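Local coordinates for protein alginate lyase (Paenibacillus sp. FPU-7, PDB 6KFN) that probably depolymerises alginate by beta-elimination, as a lyase built on a right-handed parallel beta-helix, at residues 37-47 with 73-82. Numbering follows the deposited sequence.
Sequences GSFKAEASGTA and YSLYVTGDYW
With its CG placed beside the backbone N (chi1 -70°), Trp82 lays one face of its indole against Ala41 CB and points NE1 at the carbonyl of Ala43. Ala41 CB stands 3.5 Å from the centroid of the six-membered ring of Trp82, almost on the ring normal, a CH-pi contact over the face. The indole edge does separate work: Trp82 NE1 donates to Ala43 O over 2.7 Å, with the acceptor close to the ring plane, and the bond, together with the methyl group over the face, would help hold the rotation of the ring. The Lys40 chain runs extended beyond CG and bends at its last torsion (chi4 59°), which turns NZ back to Ser38 O and lets it make a weak bond at the edge of the Tyr73 ring, to Tyr73 OH.

The backbones are joined by a parallel beta ladder, Phe39 with Leu75, Lys40 with Tyr76 and Ala41 with Val77. Tyr76 N donates to Phe39 O, Ala41 N to Tyr76 O, and Thr78 N to Ala41 O, the last nearly straight at 172°. Where the strands end, a water joins Glu42 O to Thr78 OG1. Beyond the strands the two chains stay together: Ser44 OG accepts from Asp80 N at 3.0 Å, and Gly45 N returns a bond to Asp80 O. Tyr81 then spreads one face of its ring against the Thr46-Ala47 peptide, Ala47 N lying over the ring centre.

The pairing illustrates how successive coils of a beta-helix stack in register. Strand 39-41 forms one edge of its parallel sheet, and strand 73-77 passes the pairing on to strand 94-99 through Leu75 and Val77. Phe39, on the same face of the sheet as Ala41, and Trp82, which opens strand 82-85, both rest against Leu18 of helix 11-19, which caps this end, and Trp82 also meets Ile51 of strand 51-55.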
ATOM      1  N   GLY A  37      -7.609   5.461 -18.971  1.00 11.73           N
ATOM      2  CA  GLY A  37      -7.583   6.846 -18.619  1.00 14.25           C
ATOM      3  C   GLY A  37      -6.688   7.044 -17.411  1.00 14.21           C
ATOM      4  O   GLY A  37      -6.158   6.093 -16.820  1.00 19.63           O
ATOM      5  N   SER A  38      -6.617   8.323 -17.043  1.00 15.39           N
ATOM      6  CA  SER A  38      -6.000   8.760 -15.798  1.00 17.61           C
ATOM      7  C   SER A  38      -7.138   9.326 -14.945  1.00 13.43           C
ATOM      8  O   SER A  38      -7.474  10.498 -15.037  1.00 14.58           O
ATOM      9  CB  SER A  38      -4.905   9.777 -16.051  1.00 28.40           C
ATOM     10  OG  SER A  38      -4.010   9.297 -17.040  1.00 45.72           O
ATOM     11  N   PHE A  39      -7.817   8.479 -14.209  1.00 11.10           N
ATOM     12  CA  PHE A  39      -9.099   8.872 -13.596  1.00  8.44           C
ATOM     13  C   PHE A  39      -8.880   9.591 -12.271  1.00  6.97           C
ATOM     14  O   PHE A  39      -7.995   9.231 -11.506  1.00  7.50           O
ATOM     15  CB  PHE A  39      -9.907   7.602 -13.404  1.00  7.62           C
ATOM     16  CG  PHE A  39     -10.262   6.967 -14.723  1.00  7.92           C
ATOM     17  CD1 PHE A  39     -11.118   7.606 -15.603  1.00  9.55           C
ATOM     18  CD2 PHE A  39      -9.722   5.745 -15.076  1.00  8.58           C
ATOM     19  CE1 PHE A  39     -11.387   7.050 -16.852  1.00 10.45           C
ATOM     20  CE2 PHE A  39      -9.971   5.180 -16.317  1.00 10.23           C
ATOM     21  CZ  PHE A  39     -10.811   5.845 -17.187  1.00 11.02           C
ATOM     22  N   LYS A  40      -9.696  10.628 -12.024  1.00  7.11           N
ATOM     23  CA  LYS A  40      -9.540  11.555 -10.910  1.00  6.92           C
ATOM     24  C   LYS A  40     -10.787  11.583 -10.033  1.00  6.87           C
ATOM     25  O   LYS A  40     -11.850  12.011 -10.475  1.00  8.81           O
ATOM     26  CB  LYS A  40      -9.221  12.959 -11.425  1.00  8.44           C
ATOM     27  CG  LYS A  40      -7.915  13.064 -12.227  1.00  9.54           C
ATOM     28  CD  LYS A  40      -7.817  14.395 -12.967  1.00 16.89           C
ATOM     29  CE  LYS A  40      -6.628  14.420 -13.910  1.00 36.36           C
ATOM     30  NZ  LYS A  40      -6.701  13.319 -14.933  1.00 39.25           N
ATOM     31  N   ALA A  41     -10.638  11.114  -8.805  1.00  6.12           N
ATOM     32  CA  ALA A  41     -11.701  11.102  -7.806  1.00  6.57           C
ATOM     33  C   ALA A  41     -11.463  12.302  -6.870  1.00  5.86           C
ATOM     34  O   ALA A  41     -10.671  12.213  -5.942  1.00  6.74           O
ATOM     35  CB  ALA A  41     -11.698   9.773  -7.062  1.00  6.39           C
ATOM     36  N   GLU A  42     -12.108  13.432  -7.196  1.00  6.78           N
ATOM     37  CA  GLU A  42     -11.812  14.731  -6.582  1.00  6.89           C
ATOM     38  C   GLU A  42     -12.836  15.169  -5.535  1.00  6.77           C
ATOM     39  O   GLU A  42     -12.479  15.855  -4.580  1.00  8.49           O
ATOM     40  CB  GLU A  42     -11.704  15.836  -7.644  1.00  8.17           C
ATOM     41  CG  GLU A  42     -10.581  15.660  -8.622  1.00 10.76           C
ATOM     42  CD  GLU A  42     -10.434  16.737  -9.687  1.00 12.18           C
ATOM     43  OE1 GLU A  42     -11.372  17.523  -9.915  1.00 15.26           O
ATOM     44  OE2 GLU A  42      -9.376  16.787 -10.314  1.00 15.01           O
ATOM     45  N   ALA A  43     -14.096  14.860  -5.722  1.00  6.67           N
ATOM     46  CA  ALA A  43     -15.165  15.260  -4.826  1.00  6.87           C
ATOM     47  C   ALA A  43     -15.011  14.525  -3.493  1.00  6.78           C
ATOM     48  O   ALA A  43     -14.244  13.580  -3.380  1.00  8.61           O
ATOM     49  CB  ALA A  43     -16.518  14.924  -5.469  1.00  8.40           C
ATOM     50  N   SER A  44     -15.744  14.968  -2.487  1.00  7.52           N
ATOM     51  CA  SER A  44     -15.773  14.304  -1.202  1.00  7.27           C
ATOM     52  C   SER A  44     -17.164  13.821  -0.854  1.00  7.63           C
ATOM     53  O   SER A  44     -18.161  14.546  -1.003  1.00  9.51           O
ATOM     54  CB  SER A  44     -15.296  15.221  -0.071  1.00  8.17           C
ATOM     55  OG  SER A  44     -13.910  15.473  -0.191  1.00  8.71           O
ATOM     56  N   GLY A  45     -17.230  12.606  -0.355  1.00  7.00           N
ATOM     57  CA  GLY A  45     -18.398  12.097   0.323  1.00  7.47           C
ATOM     58  C   GLY A  45     -18.346  12.434   1.821  1.00  6.69           C
ATOM     59  O   GLY A  45     -17.544  13.249   2.270  1.00  7.79           O
ATOM     60  N   THR A  46     -19.193  11.758   2.565  1.00  6.30           N
ATOM     61  CA  THR A  46     -19.212  11.761   4.027  1.00  6.39           C
ATOM     62  C   THR A  46     -19.324  10.324   4.494  1.00  6.34           C
ATOM     63  O   THR A  46     -19.604   9.418   3.712  1.00  6.41           O
ATOM     64  CB  THR A  46     -20.384  12.591   4.586  1.00  6.62           C
ATOM     65  OG1 THR A  46     -21.553  11.842   4.309  1.00  7.09           O
ATOM     66  CG2 THR A  46     -20.436  13.991   4.007  1.00  7.77           C
ATOM     67  N   ALA A  47     -19.221  10.102   5.803  1.00  6.20           N
ATOM     68  CA  ALA A  47     -19.428   8.749   6.316  1.00  6.89           C
ATOM     69  C   ALA A  47     -20.813   8.234   5.984  1.00  7.08           C
ATOM     70  O   ALA A  47     -21.007   7.049   5.700  1.00  9.17           O
ATOM     71  CB  ALA A  47     -19.162   8.695   7.820  1.00  7.97           C
ATOM     72  N   TYR A  73      -1.375   7.394 -13.603  1.00 16.62           N
ATOM     73  CA  TYR A  73      -1.878   6.607 -12.487  1.00  9.43           C
ATOM     74  C   TYR A  73      -3.113   5.897 -12.984  1.00  8.60           C
ATOM     75  O   TYR A  73      -3.762   6.319 -13.957  1.00 10.27           O
ATOM     76  CB  TYR A  73      -2.207   7.504 -11.315  1.00 10.04           C
ATOM     77  CG  TYR A  73      -2.866   8.761 -11.759  1.00 10.10           C
ATOM     78  CD1 TYR A  73      -4.190   8.796 -12.066  1.00 10.71           C
ATOM     79  CD2 TYR A  73      -2.135   9.947 -11.833  1.00 15.40           C
ATOM     80  CE1 TYR A  73      -4.816   9.975 -12.462  1.00 10.26           C
ATOM     81  CE2 TYR A  73      -2.731  11.134 -12.220  1.00 13.98           C
ATOM     82  CZ  TYR A  73      -4.063  11.149 -12.544  1.00 11.61           C
ATOM     83  OH  TYR A  73      -4.687  12.296 -12.932  1.00 20.94           O
ATOM     84  N   SER A  74      -3.470   4.818 -12.317  1.00  7.12           N
ATOM     85  CA  SER A  74      -4.747   4.225 -12.638  0.82  8.60           C
ATOM     86  C   SER A  74      -5.890   5.041 -12.040  1.00  7.00           C
ATOM     87  O   SER A  74      -6.909   5.292 -12.688  1.00  9.11           O
ATOM     88  CB  SER A  74      -4.860   2.795 -12.169  0.82 10.22           C
ATOM     89  OG  SER A  74      -3.730   1.993 -12.541  0.82 20.49           O
ATOM     90  N   LEU A  75      -5.708   5.500 -10.800  1.00  6.07           N
ATOM     91  CA  LEU A  75      -6.704   6.295 -10.099  1.00  6.06           C
ATOM     92  C   LEU A  75      -5.977   7.243  -9.160  1.00  5.47           C
ATOM     93  O   LEU A  75      -5.094   6.828  -8.415  1.00  6.22           O
ATOM     94  CB  LEU A  75      -7.643   5.367  -9.327  1.00  6.20           C
ATOM     95  CG  LEU A  75      -8.802   6.035  -8.578  1.00  6.88           C
ATOM     96  CD1 LEU A  75      -9.798   6.726  -9.564  1.00  7.59           C
ATOM     97  CD2 LEU A  75      -9.525   5.039  -7.709  1.00  9.06           C
ATOM     98  N   TYR A  76      -6.393   8.516  -9.178  1.00  5.64           N
ATOM     99  CA  TYR A  76      -5.824   9.569  -8.330  1.00  5.74           C
ATOM    100  C   TYR A  76      -6.962  10.087  -7.460  1.00  5.67           C
ATOM    101  O   TYR A  76      -7.914  10.671  -7.985  1.00  6.64           O
ATOM    102  CB  TYR A  76      -5.247  10.687  -9.192  1.00  6.83           C
ATOM    103  CG  TYR A  76      -4.594  11.826  -8.457  1.00  6.34           C
ATOM    104  CD1 TYR A  76      -3.918  11.657  -7.273  1.00  6.68           C
ATOM    105  CD2 TYR A  76      -4.640  13.111  -8.963  1.00  8.31           C
ATOM    106  CE1 TYR A  76      -3.259  12.715  -6.644  1.00  7.31           C
ATOM    107  CE2 TYR A  76      -3.992  14.167  -8.355  1.00  8.66           C
ATOM    108  CZ  TYR A  76      -3.315  13.972  -7.191  1.00  7.27           C
ATOM    109  OH  TYR A  76      -2.694  15.040  -6.612  1.00  8.77           O
ATOM    110  N   VAL A  77      -6.874   9.883  -6.144  1.00  5.29           N
ATOM    111  CA  VAL A  77      -7.932  10.230  -5.204  1.00  5.42           C
ATOM    112  C   VAL A  77      -7.456  11.429  -4.397  1.00  5.31           C
ATOM    113  O   VAL A  77      -6.438  11.354  -3.714  1.00  5.79           O
ATOM    114  CB  VAL A  77      -8.268   9.051  -4.277  1.00  5.91           C
ATOM    115  CG1 VAL A  77      -9.468   9.428  -3.399  1.00  6.54           C
ATOM    116  CG2 VAL A  77      -8.540   7.772  -5.057  1.00  6.78           C
ATOM    117  N   THR A  78      -8.232  12.526  -4.450  1.00  5.72           N
ATOM    118  CA  THR A  78      -7.938  13.756  -3.745  1.00  6.11           C
ATOM    119  C   THR A  78      -9.081  14.222  -2.873  1.00  6.78           C
ATOM    120  O   THR A  78      -8.962  15.281  -2.256  1.00 12.17           O
ATOM    121  CB  THR A  78      -7.491  14.878  -4.691  1.00  7.36           C
ATOM    122  OG1 THR A  78      -8.485  15.043  -5.696  1.00  7.59           O
ATOM    123  CG2 THR A  78      -6.158  14.569  -5.336  1.00  8.08           C
ATOM    124  N   GLY A  79     -10.162  13.464  -2.794  1.00  7.20           N
ATOM    125  CA  GLY A  79     -11.278  13.762  -1.916  1.00  8.00           C
ATOM    126  C   GLY A  79     -11.420  12.672  -0.855  1.00  6.34           C
ATOM    127  O   GLY A  79     -10.740  11.656  -0.848  1.00  7.67           O
ATOM    128  N   ASP A  80     -12.370  12.933   0.046  1.00  6.03           N
ATOM    129  CA  ASP A  80     -12.587  12.075   1.193  1.00  5.58           C
ATOM    130  C   ASP A  80     -13.785  11.150   0.998  1.00  5.39           C
ATOM    131  O   ASP A  80     -14.686  11.422   0.205  1.00  6.16           O
ATOM    132  CB  ASP A  80     -12.860  12.928   2.454  1.00  6.40           C
ATOM    133  CG  ASP A  80     -11.718  13.817   2.855  1.00  7.43           C
ATOM    134  OD1 ASP A  80     -10.563  13.625   2.427  1.00  7.19           O
ATOM    135  OD2 ASP A  80     -11.990  14.716   3.681  1.00 12.80           O
ATOM    136  N   TYR A  81     -13.811  10.046   1.753  1.00  5.25           N
ATOM    137  CA  TYR A  81     -14.996   9.196   1.840  1.00  5.58           C
ATOM    138  C   TYR A  81     -15.392   8.622   0.473  1.00  5.59           C
ATOM    139  O   TYR A  81     -16.563   8.645   0.087  1.00  6.53           O
ATOM    140  CB  TYR A  81     -16.161   9.910   2.539  1.00  6.13           C
ATOM    141  CG  TYR A  81     -15.970  10.027   4.026  1.00  7.15           C
ATOM    142  CD1 TYR A  81     -16.166   8.895   4.845  1.00  8.49           C
ATOM    143  CD2 TYR A  81     -15.631  11.210   4.633  1.00  8.48           C
ATOM    144  CE1 TYR A  81     -16.014   8.932   6.197  1.00 10.85           C
ATOM    145  CE2 TYR A  81     -15.457  11.248   6.066  1.00 10.93           C
ATOM    146  CZ  TYR A  81     -15.670  10.105   6.775  1.00 11.61           C
ATOM    147  OH  TYR A  81     -15.524  10.150   8.158  1.00 18.43           O
ATOM    148  N   TRP A  82     -14.403   8.026  -0.189  1.00  5.40           N
ATOM    149  CA  TRP A  82     -14.622   7.148  -1.318  1.00  5.35           C
ATOM    150  C   TRP A  82     -14.526   5.696  -0.870  1.00  5.24           C
ATOM    151  O   TRP A  82     -13.620   5.340  -0.119  1.00  5.87           O
ATOM    152  CB  TRP A  82     -13.567   7.376  -2.429  1.00  5.83           C
ATOM    153  CG  TRP A  82     -13.730   8.686  -3.127  1.00  6.38           C
ATOM    154  CD1 TRP A  82     -13.418   9.920  -2.605  1.00  7.96           C
ATOM    155  CD2 TRP A  82     -14.323   8.908  -4.418  1.00  6.72           C
ATOM    156  NE1 TRP A  82     -13.745  10.899  -3.499  1.00  8.84           N
ATOM    157  CE2 TRP A  82     -14.332  10.317  -4.608  1.00  8.18           C
ATOM    158  CE3 TRP A  82     -14.815   8.070  -5.426  1.00  7.06           C
ATOM    159  CZ2 TRP A  82     -14.803  10.888  -5.768  1.00  9.44           C
ATOM    160  CZ3 TRP A  82     -15.284   8.658  -6.581  1.00  8.87           C
ATOM    161  CH2 TRP A  82     -15.284  10.046  -6.731  1.00 11.68           C
TER
HETATM  162  O   HOH W   1     -10.010  17.197  -4.872  1.00 23.36           O